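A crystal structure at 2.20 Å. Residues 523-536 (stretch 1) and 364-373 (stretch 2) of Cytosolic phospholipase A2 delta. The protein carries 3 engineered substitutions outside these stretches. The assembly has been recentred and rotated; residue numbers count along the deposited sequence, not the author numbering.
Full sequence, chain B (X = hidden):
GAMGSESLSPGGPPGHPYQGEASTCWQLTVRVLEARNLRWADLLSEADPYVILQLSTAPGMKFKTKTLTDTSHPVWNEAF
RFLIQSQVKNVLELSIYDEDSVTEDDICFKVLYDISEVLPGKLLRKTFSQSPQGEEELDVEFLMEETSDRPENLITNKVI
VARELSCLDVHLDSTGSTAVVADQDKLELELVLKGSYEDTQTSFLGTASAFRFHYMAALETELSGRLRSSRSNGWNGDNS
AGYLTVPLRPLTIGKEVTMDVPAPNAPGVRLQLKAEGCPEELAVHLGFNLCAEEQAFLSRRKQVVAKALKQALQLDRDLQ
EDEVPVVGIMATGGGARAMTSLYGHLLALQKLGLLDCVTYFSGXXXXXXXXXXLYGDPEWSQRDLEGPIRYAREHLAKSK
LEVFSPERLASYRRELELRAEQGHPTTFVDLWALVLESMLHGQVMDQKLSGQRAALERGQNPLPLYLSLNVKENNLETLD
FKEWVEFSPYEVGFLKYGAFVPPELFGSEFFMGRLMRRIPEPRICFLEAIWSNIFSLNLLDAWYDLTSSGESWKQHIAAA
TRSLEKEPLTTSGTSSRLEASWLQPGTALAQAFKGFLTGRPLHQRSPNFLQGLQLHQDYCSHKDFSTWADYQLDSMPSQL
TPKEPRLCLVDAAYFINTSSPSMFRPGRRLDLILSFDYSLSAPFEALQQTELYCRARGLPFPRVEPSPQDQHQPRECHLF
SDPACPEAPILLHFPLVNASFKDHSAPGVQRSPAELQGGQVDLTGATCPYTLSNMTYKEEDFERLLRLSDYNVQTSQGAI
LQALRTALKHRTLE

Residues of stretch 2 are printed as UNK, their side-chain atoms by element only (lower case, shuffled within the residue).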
# COMPACT_ATOMS: atom_id res chain seq x y z
N ARG B 523 -16.31 -4.81 -0.06
CA ARG B 523 -16.61 -5.47 1.20
C ARG B 523 -15.30 -5.65 1.99
O ARG B 523 -14.24 -5.85 1.40
CB ARG B 523 -17.21 -6.84 0.87
CG ARG B 523 -18.35 -7.27 1.74
CD ARG B 523 -19.32 -8.18 1.00
NE ARG B 523 -18.76 -9.49 0.65
CZ ARG B 523 -18.62 -9.97 -0.60
NH1 ARG B 523 -18.95 -9.25 -1.67
NH2 ARG B 523 -18.13 -11.19 -0.78
N ILE B 524 -15.37 -5.59 3.32
CA ILE B 524 -14.15 -5.60 4.14
C ILE B 524 -13.32 -6.89 4.03
O ILE B 524 -12.10 -6.84 4.20
CB ILE B 524 -14.41 -5.26 5.64
CG1 ILE B 524 -13.07 -5.01 6.35
CG2 ILE B 524 -15.20 -6.36 6.33
CD1 ILE B 524 -12.98 -3.70 7.07
N CYS B 525 -13.96 -8.01 3.71
CA CYS B 525 -13.23 -9.27 3.51
C CYS B 525 -12.13 -9.14 2.44
O CYS B 525 -11.13 -9.85 2.51
CB CYS B 525 -14.17 -10.43 3.16
SG CYS B 525 -15.11 -10.25 1.63
N PHE B 526 -12.31 -8.24 1.48
CA PHE B 526 -11.31 -8.01 0.44
C PHE B 526 -10.09 -7.29 0.98
O PHE B 526 -8.98 -7.53 0.51
CB PHE B 526 -11.90 -7.29 -0.78
CG PHE B 526 -12.86 -8.14 -1.55
CD1 PHE B 526 -12.42 -9.02 -2.52
CD2 PHE B 526 -14.22 -8.09 -1.25
CE1 PHE B 526 -13.31 -9.84 -3.20
CE2 PHE B 526 -15.12 -8.90 -1.93
CZ PHE B 526 -14.66 -9.77 -2.90
N LEU B 527 -10.28 -6.41 1.95
CA LEU B 527 -9.15 -5.79 2.62
C LEU B 527 -8.51 -6.77 3.60
O LEU B 527 -7.29 -6.84 3.68
CB LEU B 527 -9.57 -4.51 3.34
CG LEU B 527 -10.08 -3.38 2.44
CD1 LEU B 527 -10.26 -2.12 3.28
CD2 LEU B 527 -9.15 -3.09 1.27
N GLU B 528 -9.32 -7.52 4.33
CA GLU B 528 -8.80 -8.56 5.21
C GLU B 528 -7.92 -9.54 4.45
O GLU B 528 -6.89 -9.99 4.96
CB GLU B 528 -9.94 -9.30 5.91
CG GLU B 528 -10.59 -8.47 7.00
CD GLU B 528 -11.84 -9.12 7.55
OE1 GLU B 528 -12.85 -9.19 6.81
OE2 GLU B 528 -11.82 -9.56 8.71
N ALA B 529 -8.31 -9.85 3.22
CA ALA B 529 -7.54 -10.76 2.37
C ALA B 529 -6.15 -10.21 2.03
O ALA B 529 -5.20 -10.98 2.04
CB ALA B 529 -8.30 -11.07 1.09
N ILE B 530 -6.06 -8.91 1.73
CA ILE B 530 -4.80 -8.20 1.47
C ILE B 530 -3.94 -8.22 2.72
O ILE B 530 -2.76 -8.54 2.68
CB ILE B 530 -5.00 -6.70 1.15
CG1 ILE B 530 -5.98 -6.46 -0.01
CG2 ILE B 530 -3.67 -5.97 0.92
CD1 ILE B 530 -5.61 -7.09 -1.32
N TRP B 531 -4.55 -7.82 3.84
CA TRP B 531 -3.84 -7.72 5.11
C TRP B 531 -3.26 -9.06 5.57
O TRP B 531 -2.20 -9.10 6.20
CB TRP B 531 -4.76 -7.15 6.20
CG TRP B 531 -5.24 -5.75 5.89
CD1 TRP B 531 -4.57 -4.78 5.21
CD2 TRP B 531 -6.48 -5.18 6.29
NE1 TRP B 531 -5.32 -3.64 5.14
CE2 TRP B 531 -6.50 -3.85 5.80
CE3 TRP B 531 -7.59 -5.65 7.01
CZ2 TRP B 531 -7.58 -3.00 6.01
CZ3 TRP B 531 -8.67 -4.80 7.20
CH2 TRP B 531 -8.65 -3.49 6.71
N SER B 532 -3.97 -10.14 5.26
CA SER B 532 -3.56 -11.48 5.65
C SER B 532 -3.22 -12.36 4.44
O SER B 532 -3.40 -13.58 4.51
CB SER B 532 -4.66 -12.13 6.50
OG SER B 532 -5.86 -12.32 5.77
N ASN B 533 -2.74 -11.75 3.34
CA ASN B 533 -2.46 -12.54 2.12
C ASN B 533 -1.22 -13.45 2.16
O ASN B 533 -0.88 -14.09 1.16
CB ASN B 533 -2.52 -11.70 0.82
CG ASN B 533 -1.36 -10.74 0.64
OD1 ASN B 533 -0.35 -10.78 1.35
ND2 ASN B 533 -1.51 -9.84 -0.34
N ILE B 534 -0.57 -13.56 3.32
CA ILE B 534 0.37 -14.66 3.55
C ILE B 534 -0.36 -15.98 3.25
O ILE B 534 0.24 -16.94 2.76
CB ILE B 534 0.95 -14.66 4.98
CG1 ILE B 534 2.12 -15.64 5.10
CG2 ILE B 534 -0.12 -15.01 6.02
CD1 ILE B 534 3.40 -15.13 4.47
N PHE B 535 -1.66 -16.01 3.50
CA PHE B 535 -2.46 -17.21 3.23
C PHE B 535 -2.63 -17.52 1.74
O PHE B 535 -2.87 -18.67 1.40
CB PHE B 535 -3.82 -17.14 3.91
CG PHE B 535 -3.78 -17.35 5.39
CD1 PHE B 535 -4.07 -18.59 5.97
CD2 PHE B 535 -3.44 -16.31 6.22
CE1 PHE B 535 -4.02 -18.76 7.34
CE2 PHE B 535 -3.39 -16.46 7.59
CZ PHE B 535 -3.67 -17.69 8.15
N SER B 536 -2.53 -16.51 0.88
CA SER B 536 -2.48 -16.72 -0.57
C SER B 536 -1.26 -17.53 -0.95
O SER B 536 -1.33 -18.41 -1.80
CB SER B 536 -2.45 -15.39 -1.34
OG SER B 536 -3.60 -14.62 -1.04
N UNK B 364 -1.74 -6.17 12.03
CA UNK B 364 -1.42 -6.77 10.73
C UNK B 364 -1.93 -8.20 10.70
O UNK B 364 -2.20 -8.80 11.75
c UNK B 364 0.84 -7.43 11.66
c UNK B 364 2.26 -7.84 11.35
c UNK B 364 0.62 -5.40 10.20
c UNK B 364 0.10 -6.80 10.47
N UNK B 365 -2.08 -8.73 9.48
CA UNK B 365 -2.41 -10.14 9.26
C UNK B 365 -3.63 -10.60 10.08
O UNK B 365 -4.64 -9.90 10.07
c UNK B 365 -1.18 -11.01 9.48
o UNK B 365 -1.23 -12.12 8.58
N UNK B 366 -3.56 -11.75 10.79
CA UNK B 366 -4.70 -12.28 11.56
C UNK B 366 -5.30 -11.36 12.61
O UNK B 366 -6.48 -11.49 12.95
N UNK B 367 -4.50 -10.44 13.14
CA UNK B 367 -5.00 -9.44 14.09
C UNK B 367 -6.07 -8.53 13.48
O UNK B 367 -6.97 -8.09 14.19
c UNK B 367 -3.86 -8.57 14.62
o UNK B 367 -3.08 -9.30 15.54
N UNK B 368 -5.97 -8.28 12.17
CA UNK B 368 -6.94 -7.43 11.47
C UNK B 368 -8.32 -8.06 11.42
O UNK B 368 -9.32 -7.35 11.25
c UNK B 368 -5.16 -6.41 9.96
c UNK B 368 -6.52 -7.09 10.01
o UNK B 368 -6.51 -8.27 9.20
N UNK B 369 -8.40 -9.38 11.56
CA UNK B 369 -9.69 -10.07 11.56
C UNK B 369 -10.48 -9.71 12.81
O UNK B 369 -11.69 -9.49 12.75
c UNK B 369 -8.16 -13.41 10.20
c UNK B 369 -8.23 -14.58 10.97
c UNK B 369 -6.77 -14.57 8.54
n UNK B 369 -7.51 -12.18 8.44
c UNK B 369 -9.54 -11.59 11.49
c UNK B 369 -7.57 -15.72 10.52
c UNK B 369 -6.85 -15.71 9.31
c UNK B 369 -8.28 -11.38 9.25
c UNK B 369 -7.43 -13.43 8.99
c UNK B 369 -8.69 -12.09 10.35
N UNK B 370 -9.79 -9.67 13.95
CA UNK B 370 -10.40 -9.26 15.21
C UNK B 370 -10.87 -7.82 15.10
O UNK B 370 -12.02 -7.49 15.42
o UNK B 370 -8.84 -10.68 16.41
c UNK B 370 -9.39 -9.36 16.37
c UNK B 370 -10.05 -9.06 17.72
N UNK B 371 -9.97 -6.97 14.60
CA UNK B 371 -10.24 -5.55 14.45
C UNK B 371 -11.45 -5.31 13.55
O UNK B 371 -12.36 -4.57 13.90
c UNK B 371 -7.83 -4.82 14.85
s UNK B 371 -6.29 -4.33 14.07
c UNK B 371 -6.64 -2.61 13.68
c UNK B 371 -9.02 -4.82 13.89
N UNK B 372 -11.45 -5.96 12.39
CA UNK B 372 -12.52 -5.77 11.42
C UNK B 372 -13.88 -6.20 11.97
O UNK B 372 -14.87 -5.48 11.83
c UNK B 372 -12.22 -6.54 10.14
N UNK B 373 -13.93 -7.36 12.61
CA UNK B 373 -15.17 -7.82 13.19
C UNK B 373 -15.70 -6.84 14.24
O UNK B 373 -16.88 -6.47 14.23
c UNK B 373 -16.26 -9.71 14.46
n UNK B 373 -18.30 -10.32 15.00
c UNK B 373 -17.53 -9.77 14.00
c UNK B 373 -17.53 -10.57 16.04
n UNK B 373 -16.30 -10.21 15.75
c UNK B 373 -15.01 -9.20 13.82

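Position 364 carries four side-chain carbons, forked at the first, with one arm two carbons long. That branching is isoleucine, I364. Its CA-to-CB bond points sideways, the end of the side chain leads away, and it makes no contact with stretch 1.

Position 365 has one carbon and then one oxygen. Its backbone does much of the work. Backbone N of 365 donates a weak hydrogen bond to W531 O at 3.3 Å, and CA of 365 lies 3.2 Å from the same W531 O in a CA-H...O contact. The side-chain oxygen of 365 sits 4.0 Å from I534 CG2. One carbon and one oxygen make this serine, S365.

Position 366 has no side-chain atoms, so it is glycine, G366. It forms part of the type II' turn that runs from I364 to position 367.

Position 367 again shows one carbon and one oxygen. It is serine, S367, and it is out of reach of stretch 1.

Position 368 has a first carbon that bears one oxygen and one carbon, with the carbon 3.5 Å from W531 CE3 being CB. This is threonine, T368. Its OG1 donates to S365 O at 2.6 Å, which ties the side chain back to the turn.

Position 369 has one carbon followed by fused five- and six-membered rings holding eight carbons and one nitrogen. The ring nitrogen of 369 lies 3.1 Å from S532 OG, and a six-membered-ring carbon of 369 lies 3.9 Å from F535 CZ. Only tryptophan fits, W369. NE1 donates to S532 OG, with the acceptor at the ring edge, near its plane. The carbon near F535 CZ is CH2, at the far end. The two aromatic rings meet obliquely, their planes at 47°.

Position 370 has a carbon bearing one oxygen and one carbon, with CB directed away from stretch 1. A threonine fits, T370.

Position 371 is an unbranched chain of two carbons, a sulfur and a carbon. It is methionine, M371, and makes no contact here.

Position 372 has a single carbon, CB, 3.4 Å from E528 OE2 and 4.2 Å from I524 CG1. It is alanine, A372.

Position 373 has one carbon and a five-membered ring of three carbons and two nitrogens. It is histidine, H373, whose ring does not touch stretch 1.

The two helices run nearly antiparallel, at 160°, with axes 9.7 Å apart at closest approach. A372 packs near I524 at one end, and the backbones come closest at the other, where S532 CA and S365 CA are 4.0 Å apart. Between them, T368 packs against W531. S532 OG donates to E528 O at 2.7 Å and accepts from W369 NE1, so one hydroxyl links the end of helix 524-531 to the indole.

Stretch 2 (364-373) ISGSTWTMAH
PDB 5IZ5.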